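Local coordinates for protein NANS (YJHS), A 9-O-acetyl N-acetylneuraminic acid esterase (Escherichia coli O157:H7 EDL933, PDB 3PT5) that probably removes the 9-O-acetyl group from 9-O-acetyl-N-acetylneuraminate, so that the bacterium can grow on this alternative sialic acid, at residues A[21-26]-A[125-130]; A[52-57]-A[72-77]. All coordinates share one frame; numbering follows the deposited sequence.

Contact 1: A[21-26]-A[125-130]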
ATOM      1  N   TYR A  21      -3.177  16.726  -9.475  1.00 12.27           N
ATOM      2  CA  TYR A  21      -2.854  15.810  -8.362  1.00 12.29           C
ATOM      3  C   TYR A  21      -1.368  15.503  -8.297  1.00 11.96           C
ATOM      4  O   TYR A  21      -0.694  15.408  -9.314  1.00 11.90           O
ATOM      5  CB  TYR A  21      -3.607  14.475  -8.481  1.00 11.51           C
ATOM      6  CG  TYR A  21      -5.116  14.631  -8.298  1.00  9.54           C
ATOM      7  CD1 TYR A  21      -5.664  14.543  -7.036  1.00 11.08           C
ATOM      8  CD2 TYR A  21      -5.967  14.872  -9.389  1.00 13.80           C
ATOM      9  CE1 TYR A  21      -7.010  14.697  -6.823  1.00 12.57           C
ATOM     10  CE2 TYR A  21      -7.356  15.024  -9.183  1.00 13.62           C
ATOM     11  CZ  TYR A  21      -7.850  14.938  -7.883  1.00 14.62           C
ATOM     12  OH  TYR A  21      -9.182  15.090  -7.561  1.00 17.83           O
ATOM     13  N   TYR A  22      -0.888  15.348  -7.068  1.00 12.00           N
ATOM     14  CA  TYR A  22       0.401  14.722  -6.800  1.00 12.07           C
ATOM     15  C   TYR A  22       0.062  13.245  -6.666  1.00 11.42           C
ATOM     16  O   TYR A  22      -0.787  12.884  -5.880  1.00 11.69           O
ATOM     17  CB  TYR A  22       0.972  15.213  -5.480  1.00 12.06           C
ATOM     18  CG  TYR A  22       1.604  16.587  -5.495  1.00 14.88           C
ATOM     19  CD1 TYR A  22       2.907  16.769  -5.035  1.00 20.34           C
ATOM     20  CD2 TYR A  22       0.907  17.703  -5.920  1.00 19.08           C
ATOM     21  CE1 TYR A  22       3.501  18.028  -5.013  1.00 20.01           C
ATOM     22  CE2 TYR A  22       1.503  18.976  -5.908  1.00 19.22           C
ATOM     23  CZ  TYR A  22       2.809  19.119  -5.458  1.00 19.47           C
ATOM     24  OH  TYR A  22       3.416  20.369  -5.441  1.00 20.46           O
ATOM     25  N   VAL A  23       0.728  12.426  -7.457  1.00 11.84           N
ATOM     26  CA  VAL A  23       0.390  11.016  -7.647  1.00 12.08           C
ATOM     27  C   VAL A  23       1.404  10.160  -6.878  1.00 12.39           C
ATOM     28  O   VAL A  23       2.612  10.375  -6.975  1.00 10.87           O
ATOM     29  CB  VAL A  23       0.361  10.627  -9.151  1.00 13.44           C
ATOM     30  CG1 VAL A  23       0.229   9.122  -9.320  1.00 12.03           C
ATOM     31  CG2 VAL A  23      -0.776  11.351  -9.906  1.00 12.04           C
ATOM     32  N   LEU A  24       0.894   9.219  -6.074  1.00 11.81           N
ATOM     33  CA  LEU A  24       1.754   8.273  -5.363  1.00 11.10           C
ATOM     34  C   LEU A  24       1.194   6.877  -5.614  1.00 10.90           C
ATOM     35  O   LEU A  24       0.023   6.646  -5.373  1.00 10.76           O
ATOM     36  CB  LEU A  24       1.766   8.597  -3.867  1.00 12.59           C
ATOM     37  CG  LEU A  24       2.728   7.853  -2.945  1.00 14.62           C
ATOM     38  CD1 LEU A  24       4.191   8.328  -3.174  1.00 14.20           C
ATOM     39  CD2 LEU A  24       2.310   8.070  -1.499  1.00 16.98           C
ATOM     40  N   THR A  25       2.024   5.977  -6.148  1.00  9.35           N
ATOM     41  CA  THR A  25       1.625   4.582  -6.353  1.00 10.12           C
ATOM     42  C   THR A  25       1.969   3.785  -5.096  1.00  9.81           C
ATOM     43  O   THR A  25       2.991   3.994  -4.506  1.00  9.93           O
ATOM     44  CB  THR A  25       2.346   3.990  -7.568  1.00 11.32           C
ATOM     45  OG1 THR A  25       1.873   4.678  -8.737  1.00 10.21           O
ATOM     46  CG2 THR A  25       2.042   2.500  -7.733  1.00 10.94           C
ATOM     47  N   VAL A  26       1.086   2.866  -4.709  1.00  9.14           N
ATOM     48  CA  VAL A  26       1.282   2.042  -3.520  1.00 10.26           C
ATOM     49  C   VAL A  26       1.175   0.617  -3.994  1.00 10.17           C
ATOM     50  O   VAL A  26       0.182   0.262  -4.635  1.00 11.43           O
ATOM     51  CB  VAL A  26       0.245   2.357  -2.409  1.00 10.61           C
ATOM     52  CG1 VAL A  26       0.512   1.489  -1.182  1.00 11.35           C
ATOM     53  CG2 VAL A  26       0.360   3.828  -2.028  1.00 10.73           C
ATOM     54  N   LEU A 125      -3.429  11.816  -5.256  1.00 10.64           N
ATOM     55  CA  LEU A 125      -4.055  10.708  -5.989  1.00 11.61           C
ATOM     56  C   LEU A 125      -3.229   9.472  -5.747  1.00 11.47           C
ATOM     57  O   LEU A 125      -2.107   9.364  -6.218  1.00 11.26           O
ATOM     58  CB  LEU A 125      -4.145  10.969  -7.500  1.00 12.09           C
ATOM     59  CG  LEU A 125      -4.758   9.852  -8.363  1.00 13.21           C
ATOM     60  CD1 LEU A 125      -6.168   9.505  -7.915  1.00 12.89           C
ATOM     61  CD2 LEU A 125      -4.718  10.220  -9.848  1.00 14.82           C
ATOM     62  N   ILE A 126      -3.785   8.534  -4.977  1.00 10.99           N
ATOM     63  CA  ILE A 126      -3.089   7.274  -4.706  1.00 11.70           C
ATOM     64  C   ILE A 126      -3.465   6.248  -5.785  1.00 11.46           C
ATOM     65  O   ILE A 126      -4.620   6.190  -6.209  1.00 11.84           O
ATOM     66  CB  ILE A 126      -3.494   6.738  -3.299  1.00 10.91           C
ATOM     67  CG1 ILE A 126      -3.022   7.703  -2.188  1.00 11.78           C
ATOM     68  CG2 ILE A 126      -3.010   5.311  -3.049  1.00 12.01           C
ATOM     69  CD1 ILE A 126      -1.611   8.206  -2.262  1.00 13.26           C
ATOM     70  N   VAL A 127      -2.474   5.477  -6.226  1.00 11.22           N
ATOM     71  CA  VAL A 127      -2.663   4.409  -7.204  1.00 11.06           C
ATOM     72  C   VAL A 127      -2.420   3.041  -6.487  1.00 10.84           C
ATOM     73  O   VAL A 127      -1.297   2.594  -6.378  1.00 10.77           O
ATOM     74  CB  VAL A 127      -1.737   4.581  -8.460  1.00 10.55           C
ATOM     75  CG1 VAL A 127      -2.023   3.501  -9.520  1.00 11.74           C
ATOM     76  CG2 VAL A 127      -1.904   5.985  -9.067  1.00 10.57           C
ATOM     77  N   PRO A 128      -3.508   2.419  -5.964  1.00 10.83           N
ATOM     78  CA  PRO A 128      -3.337   1.205  -5.167  1.00 10.57           C
ATOM     79  C   PRO A 128      -3.211  -0.026  -6.058  1.00 11.25           C
ATOM     80  O   PRO A 128      -4.140  -0.356  -6.819  1.00 11.82           O
ATOM     81  CB  PRO A 128      -4.583   1.197  -4.248  1.00 10.24           C
ATOM     82  CG  PRO A 128      -5.582   2.037  -4.944  1.00 11.55           C
ATOM     83  CD  PRO A 128      -4.901   2.900  -5.964  1.00 11.67           C
ATOM     84  N   CYS A 129      -2.050  -0.678  -5.941  1.00 11.25           N
ATOM     85  CA  CYS A 129      -1.713  -1.876  -6.721  1.00 11.54           C
ATOM     86  C   CYS A 129      -1.123  -2.997  -5.879  1.00 11.97           C
ATOM     87  O   CYS A 129      -0.113  -3.562  -6.264  1.00 14.06           O
ATOM     88  CB  CYS A 129      -0.751  -1.510  -7.862  1.00 11.43           C
ATOM     89  SG  CYS A 129      -1.348  -0.201  -8.941  1.00 16.18           S
ATOM     90  N   CYS A 130      -1.743  -3.289  -4.730  1.00 11.20           N
ATOM     91  CA  CYS A 130      -1.225  -4.321  -3.833  1.00 11.64           C
ATOM     92  C   CYS A 130      -2.024  -5.600  -3.922  1.00 11.50           C
ATOM     93  O   CYS A 130      -3.205  -5.592  -4.283  1.00 11.85           O
ATOM     94  CB  CYS A 130      -1.268  -3.827  -2.394  1.00 10.54           C
ATOM     95  SG  CYS A 130      -0.516  -2.222  -2.107  1.00 13.17           S
TER
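Strands 21-26 and 125-130 run parallel in the middle of the sheet of this SGNH hydrolase. Five backbone hydrogen bonds join them as a ladder: Tyr22, Leu24 and Val26 bond across this pair to Leu125, Val127 and Cys129, while Val23 and Thr25 turn their backbone bonds to strand 182-189. Leu24 N reaches Leu125 O at 3.0 Å within the carbonyl plane, whereas Val26 N meets Val127 O at 2.9 Å along a nearly straight N-H line (176°) but from well above that carbonyl's plane. Beta-branched residues suit such extended backbone. On one face Val23 CG1, anti to its backbone N (chi1 171°), crosses obliquely to Val127 CG2 at 3.8 Å, and Thr25 OG1 rests against Val127 CB at 3.6 Å. That hydroxyl is held by Thr171 OG1 of helix 162-176, which packs over this face through Leu167, Arg170 and Ala174. On the other face Ile126 turns its CD1 back to Leu24 CB (3.8 Å), while its CG2 touches Val26 CG2. Pro128 has no N-H to give, which costs this ladder nothing because its nitrogen is directed away from strand 21-26. Cys129 N then donates to Val26 O at 2.8 Å, almost along the C=O axis.

Contact 2: A[52-57]-A[72-77]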
ATOM      1  N   ILE A  52      -8.374  14.064  -1.443  1.00 10.88           N
ATOM      2  CA  ILE A  52      -7.527  12.862  -1.414  1.00 11.00           C
ATOM      3  C   ILE A  52      -8.290  11.732  -2.086  1.00 10.28           C
ATOM      4  O   ILE A  52      -9.345  11.322  -1.589  1.00 11.03           O
ATOM      5  CB  ILE A  52      -7.187  12.460   0.020  1.00 10.80           C
ATOM      6  CG1 ILE A  52      -6.397  13.582   0.696  1.00 12.53           C
ATOM      7  CG2 ILE A  52      -6.390  11.126   0.045  1.00 12.30           C
ATOM      8  CD1 ILE A  52      -6.049  13.312   2.130  1.00 12.49           C
ATOM      9  N   LYS A  53      -7.755  11.285  -3.206  1.00  9.41           N
ATOM     10  CA  LYS A  53      -8.448  10.392  -4.154  1.00 10.41           C
ATOM     11  C   LYS A  53      -7.633   9.139  -4.429  1.00 10.49           C
ATOM     12  O   LYS A  53      -6.470   9.030  -4.007  1.00 10.28           O
ATOM     13  CB  LYS A  53      -8.718  11.135  -5.470  1.00 11.07           C
ATOM     14  CG  LYS A  53      -9.479  12.411  -5.326  1.00 12.22           C
ATOM     15  CD  LYS A  53     -10.927  12.165  -4.921  1.00 14.42           C
ATOM     16  CE  LYS A  53     -11.691  13.494  -4.927  1.00 14.25           C
ATOM     17  NZ  LYS A  53     -12.971  13.322  -4.181  1.00 17.97           N
ATOM     18  N   GLN A  54      -8.278   8.173  -5.075  1.00 10.29           N
ATOM     19  CA  GLN A  54      -7.588   6.975  -5.538  1.00 11.17           C
ATOM     20  C   GLN A  54      -8.135   6.596  -6.889  1.00 12.16           C
ATOM     21  O   GLN A  54      -9.205   7.056  -7.273  1.00 13.48           O
ATOM     22  CB  GLN A  54      -7.740   5.816  -4.536  1.00 10.96           C
ATOM     23  CG  GLN A  54      -9.213   5.284  -4.405  1.00  9.84           C
ATOM     24  CD  GLN A  54      -9.346   4.171  -3.407  1.00 10.40           C
ATOM     25  OE1 GLN A  54      -8.578   3.198  -3.453  1.00 12.02           O
ATOM     26  NE2 GLN A  54     -10.331   4.286  -2.488  1.00  9.04           N
ATOM     27  N   LEU A  55      -7.399   5.766  -7.610  1.00 12.26           N
ATOM     28  CA  LEU A  55      -7.929   5.158  -8.825  1.00 12.36           C
ATOM     29  C   LEU A  55      -8.743   3.930  -8.475  1.00 13.15           C
ATOM     30  O   LEU A  55      -8.235   2.995  -7.870  1.00 12.42           O
ATOM     31  CB  LEU A  55      -6.820   4.803  -9.815  1.00 12.48           C
ATOM     32  CG  LEU A  55      -6.019   5.886 -10.547  1.00 12.98           C
ATOM     33  CD1 LEU A  55      -5.204   5.214 -11.633  1.00 16.47           C
ATOM     34  CD2 LEU A  55      -6.897   6.941 -11.183  1.00 15.19           C
ATOM     35  N   ALA A  56     -10.015   3.936  -8.877  1.00 12.44           N
ATOM     36  CA  ALA A  56     -10.934   2.828  -8.553  1.00 13.77           C
ATOM     37  C   ALA A  56     -10.580   1.513  -9.227  1.00 13.37           C
ATOM     38  O   ALA A  56      -9.910   1.473 -10.242  1.00 12.17           O
ATOM     39  CB  ALA A  56     -12.374   3.196  -8.926  1.00 12.80           C
ATOM     40  N   ARG A  57     -11.094   0.427  -8.647  1.00 14.68           N
ATOM     41  CA  ARG A  57     -10.912  -0.914  -9.178  1.00 14.40           C
ATOM     42  C   ARG A  57     -12.220  -1.688  -9.099  1.00 15.30           C
ATOM     43  O   ARG A  57     -12.596  -2.348 -10.077  1.00 16.53           O
ATOM     44  CB  ARG A  57      -9.819  -1.680  -8.421  1.00 14.87           C
ATOM     45  CG  ARG A  57      -9.498  -3.038  -9.054  1.00 12.99           C
ATOM     46  CD  ARG A  57      -8.410  -3.819  -8.299  1.00 11.65           C
ATOM     47  NE  ARG A  57      -7.179  -3.048  -8.118  1.00 11.27           N
ATOM     48  CZ  ARG A  57      -6.178  -3.038  -8.988  1.00 13.52           C
ATOM     49  NH1 ARG A  57      -5.083  -2.319  -8.757  1.00 13.25           N
ATOM     50  NH2 ARG A  57      -6.252  -3.779 -10.087  1.00 14.96           N
ATOM     51  N   ASP A  72     -11.546   5.152 -12.373  1.00 16.39           N
ATOM     52  CA  ASP A  72     -12.268   6.351 -12.002  1.00 16.47           C
ATOM     53  C   ASP A  72     -11.531   7.007 -10.828  1.00 16.56           C
ATOM     54  O   ASP A  72     -10.989   6.323  -9.953  1.00 16.52           O
ATOM     55  CB  ASP A  72     -13.694   6.027 -11.578  1.00 15.99           C
ATOM     56  CG  ASP A  72     -14.646   5.891 -12.741  1.00 19.42           C
ATOM     57  OD1 ASP A  72     -14.201   5.938 -13.915  1.00 20.08           O
ATOM     58  OD2 ASP A  72     -15.858   5.748 -12.445  1.00 21.42           O
ATOM     59  N   ILE A  73     -11.532   8.332 -10.804  1.00 15.90           N
ATOM     60  CA  ILE A  73     -11.142   9.063  -9.607  1.00 15.50           C
ATOM     61  C   ILE A  73     -12.267   8.974  -8.565  1.00 14.81           C
ATOM     62  O   ILE A  73     -13.414   9.425  -8.806  1.00 15.40           O
ATOM     63  CB  ILE A  73     -10.798  10.536  -9.954  1.00 15.28           C
ATOM     64  CG1 ILE A  73      -9.524  10.571 -10.817  1.00 16.04           C
ATOM     65  CG2 ILE A  73     -10.621  11.365  -8.680  1.00 16.44           C
ATOM     66  CD1 ILE A  73      -8.918  11.964 -10.988  1.00 20.21           C
ATOM     67  N   ILE A  74     -11.946   8.406  -7.405  1.00 13.83           N
ATOM     68  CA  ILE A  74     -12.908   8.264  -6.316  1.00 12.27           C
ATOM     69  C   ILE A  74     -12.236   8.613  -4.970  1.00 12.73           C
ATOM     70  O   ILE A  74     -11.015   8.713  -4.886  1.00 12.97           O
ATOM     71  CB  ILE A  74     -13.543   6.836  -6.282  1.00 12.09           C
ATOM     72  CG1 ILE A  74     -12.475   5.788  -5.958  1.00 12.36           C
ATOM     73  CG2 ILE A  74     -14.247   6.539  -7.603  1.00 13.59           C
ATOM     74  CD1 ILE A  74     -13.043   4.408  -5.525  1.00 12.67           C
ATOM     75  N   PRO A  75     -13.036   8.815  -3.918  1.00 12.08           N
ATOM     76  CA  PRO A  75     -12.417   9.087  -2.618  1.00 11.75           C
ATOM     77  C   PRO A  75     -11.501   7.961  -2.142  1.00 11.96           C
ATOM     78  O   PRO A  75     -11.804   6.776  -2.316  1.00 11.67           O
ATOM     79  CB  PRO A  75     -13.598   9.224  -1.671  1.00 12.04           C
ATOM     80  CG  PRO A  75     -14.774   9.637  -2.571  1.00 12.43           C
ATOM     81  CD  PRO A  75     -14.511   8.867  -3.858  1.00 12.12           C
ATOM     82  N   LEU A  76     -10.375   8.346  -1.545  1.00 11.68           N
ATOM     83  CA  LEU A  76      -9.515   7.341  -0.904  1.00 11.08           C
ATOM     84  C   LEU A  76     -10.011   7.132   0.507  1.00 11.65           C
ATOM     85  O   LEU A  76     -10.313   8.093   1.205  1.00 13.01           O
ATOM     86  CB  LEU A  76      -8.064   7.794  -0.889  1.00 11.16           C
ATOM     87  CG  LEU A  76      -7.100   6.951  -0.055  1.00  9.72           C
ATOM     88  CD1 LEU A  76      -6.944   5.547  -0.580  1.00 10.26           C
ATOM     89  CD2 LEU A  76      -5.741   7.681  -0.024  1.00 11.70           C
ATOM     90  N   THR A  77     -10.102   5.869   0.926  1.00 12.40           N
ATOM     91  CA  THR A  77     -10.598   5.579   2.272  1.00 12.49           C
ATOM     92  C   THR A  77      -9.607   4.677   2.993  1.00 12.10           C
ATOM     93  O   THR A  77      -8.518   4.413   2.480  1.00 12.56           O
ATOM     94  CB  THR A  77     -12.034   4.957   2.294  1.00 13.84           C
ATOM     95  OG1 THR A  77     -12.004   3.581   1.876  1.00 15.28           O
ATOM     96  CG2 THR A  77     -12.971   5.733   1.345  1.00 13.81           C
TER
HETATM   97  O   HOH W   1      -9.987  10.715   0.988  1.00 15.86           O
HETATM   98  O   HOH W   2     -11.986   2.851  -0.713  1.00 22.46           O
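Gln54 stands across Leu76 at about a right angle and crosses Ile74 obliquely, its CG 3.6 Å from Ile74 CG1. Gln54 CG (chi1 67°) and Ile74 CG1 (chi1 65°) both sit in the crowded position between backbone N and carbonyl carbon. Beyond CG the glutamine is extended, and its NE2 donates to a lone pair of Pro75 O at 2.9 Å, in plane with both amide and carbonyl. NE2 also donates to a water that binds Thr77 OG1, itself hydrogen-bonded to Tyr101 OH, while OE1 accepts from His81 N; an amide suits this buried place by doing both. These residues belong to an antiparallel pair at the sheet margin, 73-75 being one of its two outermost strands. Gln54 and Ile74 form the hydrogen-bonded pair, with Gln54 N to Ile74 O at 2.8 Å. Lys53 faces Pro75 in the next, non-hydrogen-bonded pair, where the side chains diverge; its CG, anti to the carbonyl carbon (chi1 -55°), lies 3.7 Å from Ile73 CG2, the chains crossing nearly square. At one end the small Ala56 lets its CB meet Ile74 CD1 at 3.7 Å. At the other, Ile52 CG2 presses on Leu76 CD2 at 3.5 Å, both side chains touching Ala111 of helix 107-114.

How the contacts relate
The two contacts share one mixed sheet, their centres about 9 Å apart. Across it the order is 73-75, 52-55, 122-130, 20-28, so contact 2 forms its margin and contact 1 the more central pair. Along the chain, 52-57 and 72-77 both fall between 21-26 and 125-130: after the first strand the chain goes out to the margin and then returns to fill the gap. Strands 52-55 and 122-130 join the contacts directly, through Ile126 N and Lys53 O at 2.9 Å, a probable hydrogen bond. Leu76 packs on Ile126, and Arg57 binds Pro128 O, so the short antiparallel margin is tied into the parallel centre of the SGNH-type fold.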